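PDB 4OO3: hypothetical protein, which is probably an NAD(P)-dependent oxidoreductase that couples a Rossmann-fold nucleotide-binding domain to a C-terminal domain built on a large mixed sheet. Local coordinates for residues 187-192 / 303-309; 312-317 / 332-338. One frame throughout, in Å; residues are numbered along the deposited sequence.

Contacts 1 and 2 lie on the same mixed sheet of the C-terminal domain, their centres about 12 Å apart. Contact 1 is partly buried and joins strands 183-190 and 297-306 edge to edge, with regular parallel backbone bonding and aromatic packing along it; contact 2 is a surface contact between the glycine-rich entry to strand 316-322 and the turn after strand 326-332. Strand 183-190 neighbours both 297-306 and 316-322, and two probable hydrogen bonds cross between the contacts: His-190 ND1 to Asp-315 OD1 and Ser-187 OG to His-317 ND1. The chemistry differs with place: six hydrogen bonds in 789 Å² of buried surface in contact 1, against four, two of them weak, in 400 Å² in contact 2.

Contact 1 of 2, residues 187-192 / 303-309; sequences SVHHLF and VIWNYTF
His-189 sets its CB squarely over the face of Trp-305, 3.4 Å from the centroid of the indole's six-membered ring and only 2° off its normal, a CH-pi contact. This is the tight part of a parallel strand pair, 187-190 beside 303-306. The strands take turns as donor: Ile-304 N to Ser-187 O, His-189 N to Ile-304 O at 2.7 Å, then Asn-306 N to His-189 O. Leu-191 adds CD2, 3.7 Å from Trp-305 CE3, while Tyr-206 touches both residues from outside. Further along, Phe-192 CB lies over the Tyr-307 ring; with its CG anti to the backbone N (chi1 -177°), the two rings run near parallel but barely overlap. The more solvent-facing end is polar, where exposed Thr-308 donates from OG1 to Phe-192 O at 2.7 Å. On the face carrying Val-188 and Asn-306, the edge of Phe-309 meets the face of His-190, with planes at 88° and Phe-309 CD2 3.7 Å from His-190 ND1. An alanine in place of His-190 would probably leave Phe-309 without its aromatic partner and Asp-315 without the ND1 mate. The His-190 imidazole thus combines aromatic packing with a polar link from ND1 to Asp-315.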
# COMPACT_ATOMS: atom_id res chain seq x y z
N SER A 187 3.18 -11.88 -3.74
CA SER A 187 2.75 -11.08 -4.88
C SER A 187 3.83 -11.06 -5.94
O SER A 187 5.02 -11.02 -5.62
CB SER A 187 2.45 -9.65 -4.44
OG SER A 187 1.55 -9.63 -3.36
N VAL A 188 3.40 -11.09 -7.20
CA VAL A 188 4.28 -10.86 -8.34
C VAL A 188 3.73 -9.66 -9.10
O VAL A 188 2.62 -9.73 -9.65
CB VAL A 188 4.33 -12.09 -9.27
CG1 VAL A 188 5.32 -11.86 -10.40
CG2 VAL A 188 4.70 -13.34 -8.48
N HIS A 189 4.50 -8.57 -9.11
CA HIS A 189 4.14 -7.35 -9.82
C HIS A 189 5.06 -7.15 -11.01
O HIS A 189 6.06 -7.84 -11.14
CB HIS A 189 4.25 -6.15 -8.88
CG HIS A 189 3.25 -6.17 -7.77
ND1 HIS A 189 1.92 -5.86 -7.97
CD2 HIS A 189 3.37 -6.49 -6.46
CE1 HIS A 189 1.27 -5.98 -6.83
NE2 HIS A 189 2.12 -6.36 -5.90
N HIS A 190 4.72 -6.20 -11.87
CA HIS A 190 5.46 -5.98 -13.11
C HIS A 190 5.79 -4.50 -13.35
O HIS A 190 4.96 -3.63 -13.13
CB HIS A 190 4.71 -6.59 -14.29
CG HIS A 190 4.58 -8.08 -14.18
ND1 HIS A 190 3.54 -8.68 -13.50
CD2 HIS A 190 5.38 -9.08 -14.61
CE1 HIS A 190 3.70 -9.99 -13.54
NE2 HIS A 190 4.81 -10.26 -14.21
N LEU A 191 7.02 -4.24 -13.79
CA LEU A 191 7.53 -2.87 -13.91
C LEU A 191 6.92 -2.17 -15.10
O LEU A 191 6.57 -0.99 -15.01
CB LEU A 191 9.06 -2.87 -14.03
CG LEU A 191 9.84 -3.47 -12.86
CD1 LEU A 191 11.21 -3.95 -13.31
CD2 LEU A 191 9.96 -2.48 -11.72
N PHE A 192 6.77 -2.90 -16.20
CA PHE A 192 6.26 -2.35 -17.45
C PHE A 192 4.91 -2.96 -17.82
O PHE A 192 4.79 -4.18 -17.96
CB PHE A 192 7.26 -2.59 -18.58
CG PHE A 192 6.84 -1.99 -19.89
CD1 PHE A 192 6.69 -0.61 -20.01
CD2 PHE A 192 6.57 -2.79 -20.99
CE1 PHE A 192 6.29 -0.05 -21.20
CE2 PHE A 192 6.17 -2.23 -22.19
CZ PHE A 192 6.03 -0.85 -22.30
N VAL A 303 7.42 -10.42 -2.21
CA VAL A 303 7.14 -9.56 -3.36
C VAL A 303 8.20 -9.78 -4.44
O VAL A 303 9.39 -9.71 -4.17
CB VAL A 303 7.14 -8.06 -2.98
CG1 VAL A 303 6.90 -7.21 -4.21
CG2 VAL A 303 6.07 -7.77 -1.92
N ILE A 304 7.74 -10.06 -5.65
CA ILE A 304 8.59 -10.14 -6.82
C ILE A 304 8.15 -9.09 -7.85
O ILE A 304 6.95 -8.93 -8.10
CB ILE A 304 8.55 -11.55 -7.45
CG1 ILE A 304 9.20 -12.56 -6.48
CG2 ILE A 304 9.25 -11.56 -8.81
CD1 ILE A 304 9.16 -14.01 -6.94
N TRP A 305 9.12 -8.39 -8.41
CA TRP A 305 8.90 -7.47 -9.51
C TRP A 305 9.61 -7.99 -10.75
O TRP A 305 10.84 -7.95 -10.85
CB TRP A 305 9.41 -6.07 -9.16
CG TRP A 305 8.46 -5.27 -8.30
CD1 TRP A 305 8.40 -5.24 -6.94
CD2 TRP A 305 7.43 -4.39 -8.77
NE1 TRP A 305 7.39 -4.40 -6.53
CE2 TRP A 305 6.78 -3.87 -7.63
CE3 TRP A 305 6.99 -4.01 -10.04
CZ2 TRP A 305 5.73 -2.97 -7.73
CZ3 TRP A 305 5.94 -3.12 -10.14
CH2 TRP A 305 5.31 -2.60 -8.99
N ASN A 306 8.83 -8.50 -11.70
CA ASN A 306 9.38 -8.85 -13.00
C ASN A 306 9.20 -7.66 -13.94
O ASN A 306 8.53 -6.69 -13.61
CB ASN A 306 8.73 -10.12 -13.53
CG ASN A 306 9.14 -11.35 -12.75
OD1 ASN A 306 10.30 -11.50 -12.36
ND2 ASN A 306 8.20 -12.25 -12.51
N TYR A 307 9.83 -7.74 -15.11
CA TYR A 307 9.77 -6.64 -16.06
C TYR A 307 8.37 -6.50 -16.64
O TYR A 307 7.73 -5.47 -16.49
CB TYR A 307 10.79 -6.79 -17.19
CG TYR A 307 10.69 -5.61 -18.13
CD1 TYR A 307 11.04 -4.34 -17.70
CD2 TYR A 307 10.19 -5.75 -19.42
CE1 TYR A 307 10.92 -3.24 -18.52
CE2 TYR A 307 10.07 -4.65 -20.26
CZ TYR A 307 10.44 -3.40 -19.80
OH TYR A 307 10.33 -2.30 -20.61
N THR A 308 7.91 -7.54 -17.30
CA THR A 308 6.58 -7.51 -17.90
C THR A 308 6.06 -8.93 -18.04
O THR A 308 6.83 -9.89 -17.97
CB THR A 308 6.59 -6.78 -19.26
OG1 THR A 308 5.27 -6.33 -19.58
CG2 THR A 308 7.14 -7.67 -20.38
N PHE A 309 4.75 -9.05 -18.22
CA PHE A 309 4.10 -10.36 -18.31
C PHE A 309 3.81 -10.74 -19.76
O PHE A 309 3.56 -9.86 -20.59
CB PHE A 309 2.81 -10.41 -17.48
CG PHE A 309 1.89 -9.22 -17.67
CD1 PHE A 309 1.06 -9.13 -18.78
CD2 PHE A 309 1.86 -8.20 -16.73
CE1 PHE A 309 0.22 -8.05 -18.95
CE2 PHE A 309 1.02 -7.11 -16.89
CZ PHE A 309 0.20 -7.04 -18.00

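Contact 2 of 2, residues 312-317 / 332-338; sequences GGGDTH and QGKEQNY
Gln-332 pairs with His-317 as an antiparallel hydrogen-bonded pair: His-317 N gives to Gln-332 O at 3.0 Å, and the return bond from Gln-332 N is weak. The Gln-332 chain has CG opposite the backbone N (chi1 -177°) and continues extended past it, which brings NE2 to Asp-315 O at 2.9 Å. That oxygen lies in the plane of the amide, but NE2 stands 56° out of the carbonyl plane. Gly-333 then starts the turn: its N donates to Gln-336 OE1, and its O receives Gln-336 N and Tyr-338 N from opposite faces of the carbonyl plane. This compact turn follows strand 326-332, which forms a beta hairpin with strand 316-322. From Lys-334 a chain bent at chi2 and chi4 carries NZ to Gly-312 O, a weak bond of 3.2 Å to a poorly ordered glycine. Tyr-338 closes the segment by laying one ring face against the glycine run. Gly-313 C is 3.3 Å from its CE2, and Gly-314 CA stands 4.0 Å from the ring centroid, 9° off the normal. A CB on Gly-314 would come tightly against Tyr-338 CG, while Thr-316 CG2 meets the ring edge 3.6 Å from CE1.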
# COMPACT_ATOMS: atom_id res chain seq x y z
N GLY A 312 -1.88 -12.20 -22.23
CA GLY A 312 -2.75 -13.12 -21.50
C GLY A 312 -2.14 -13.50 -20.15
O GLY A 312 -2.27 -14.64 -19.69
N GLY A 313 -1.45 -12.54 -19.55
CA GLY A 313 -0.80 -12.72 -18.26
C GLY A 313 -1.19 -11.57 -17.36
O GLY A 313 -2.16 -10.86 -17.64
N GLY A 314 -0.45 -11.38 -16.28
CA GLY A 314 -0.72 -10.28 -15.36
C GLY A 314 -0.11 -10.45 -13.99
O GLY A 314 0.63 -11.40 -13.73
N ASP A 315 -0.42 -9.50 -13.10
CA ASP A 315 0.04 -9.54 -11.72
C ASP A 315 -0.67 -10.66 -10.99
O ASP A 315 -1.88 -10.82 -11.10
CB ASP A 315 -0.24 -8.21 -11.03
CG ASP A 315 0.54 -7.06 -11.64
OD1 ASP A 315 1.42 -7.29 -12.50
OD2 ASP A 315 0.27 -5.91 -11.26
N THR A 316 0.10 -11.45 -10.23
CA THR A 316 -0.46 -12.58 -9.49
C THR A 316 -0.40 -12.35 -7.98
O THR A 316 0.40 -11.55 -7.48
CB THR A 316 0.25 -13.90 -9.85
OG1 THR A 316 1.62 -13.86 -9.43
CG2 THR A 316 0.20 -14.14 -11.35
N HIS A 317 -1.26 -13.07 -7.26
CA HIS A 317 -1.24 -13.05 -5.80
C HIS A 317 -1.84 -14.34 -5.23
O HIS A 317 -2.86 -14.82 -5.71
CB HIS A 317 -2.01 -11.85 -5.23
CG HIS A 317 -1.94 -11.74 -3.74
ND1 HIS A 317 -0.89 -11.13 -3.09
CD2 HIS A 317 -2.79 -12.17 -2.77
CE1 HIS A 317 -1.10 -11.19 -1.78
NE2 HIS A 317 -2.24 -11.81 -1.57
N GLN A 332 -5.12 -15.62 -7.28
CA GLN A 332 -5.18 -14.60 -8.31
C GLN A 332 -4.12 -14.93 -9.36
O GLN A 332 -3.01 -14.40 -9.34
CB GLN A 332 -4.95 -13.22 -7.71
CG GLN A 332 -5.06 -12.10 -8.71
CD GLN A 332 -4.53 -10.80 -8.16
OE1 GLN A 332 -5.06 -10.26 -7.19
NE2 GLN A 332 -3.47 -10.28 -8.78
N GLY A 333 -4.48 -15.84 -10.26
CA GLY A 333 -3.59 -16.29 -11.32
C GLY A 333 -4.34 -16.38 -12.62
O GLY A 333 -5.43 -15.81 -12.74
N LYS A 334 -3.75 -17.08 -13.58
CA LYS A 334 -4.35 -17.29 -14.92
C LYS A 334 -5.77 -17.84 -14.78
O LYS A 334 -6.71 -17.31 -15.37
CB LYS A 334 -3.49 -18.27 -15.73
CG LYS A 334 -3.77 -18.30 -17.23
CD LYS A 334 -2.78 -17.43 -18.00
CE LYS A 334 -2.71 -17.80 -19.48
NZ LYS A 334 -3.91 -17.35 -20.24
N GLU A 335 -5.89 -18.90 -13.98
CA GLU A 335 -7.16 -19.55 -13.66
C GLU A 335 -8.28 -18.57 -13.31
O GLU A 335 -9.42 -18.77 -13.71
CB GLU A 335 -6.96 -20.52 -12.50
CG GLU A 335 -6.28 -21.82 -12.90
CD GLU A 335 -7.27 -22.87 -13.39
OE1 GLU A 335 -8.42 -22.50 -13.71
OE2 GLU A 335 -6.90 -24.06 -13.44
N GLN A 336 -7.95 -17.52 -12.56
CA GLN A 336 -8.95 -16.56 -12.08
C GLN A 336 -8.98 -15.29 -12.93
O GLN A 336 -9.59 -14.30 -12.53
CB GLN A 336 -8.68 -16.19 -10.62
CG GLN A 336 -8.77 -17.36 -9.64
CD GLN A 336 -7.52 -18.23 -9.62
OE1 GLN A 336 -6.41 -17.74 -9.85
NE2 GLN A 336 -7.70 -19.51 -9.35
N ASN A 337 -8.33 -15.32 -14.09
CA ASN A 337 -8.23 -14.15 -14.96
C ASN A 337 -7.55 -12.97 -14.25
O ASN A 337 -7.88 -11.80 -14.48
CB ASN A 337 -9.63 -13.78 -15.47
CG ASN A 337 -9.62 -13.22 -16.88
OD1 ASN A 337 -9.00 -12.19 -17.15
ND2 ASN A 337 -10.29 -13.92 -17.79
N TYR A 338 -6.60 -13.30 -13.38
CA TYR A 338 -5.84 -12.32 -12.60
C TYR A 338 -6.72 -11.37 -11.78
O TYR A 338 -6.34 -10.23 -11.52
CB TYR A 338 -4.85 -11.58 -13.51
CG TYR A 338 -3.94 -12.56 -14.23
CD1 TYR A 338 -2.91 -13.20 -13.55
CD2 TYR A 338 -4.14 -12.88 -15.57
CE1 TYR A 338 -2.09 -14.11 -14.19
CE2 TYR A 338 -3.32 -13.80 -16.22
CZ TYR A 338 -2.29 -14.41 -15.52
OH TYR A 338 -1.47 -15.32 -16.13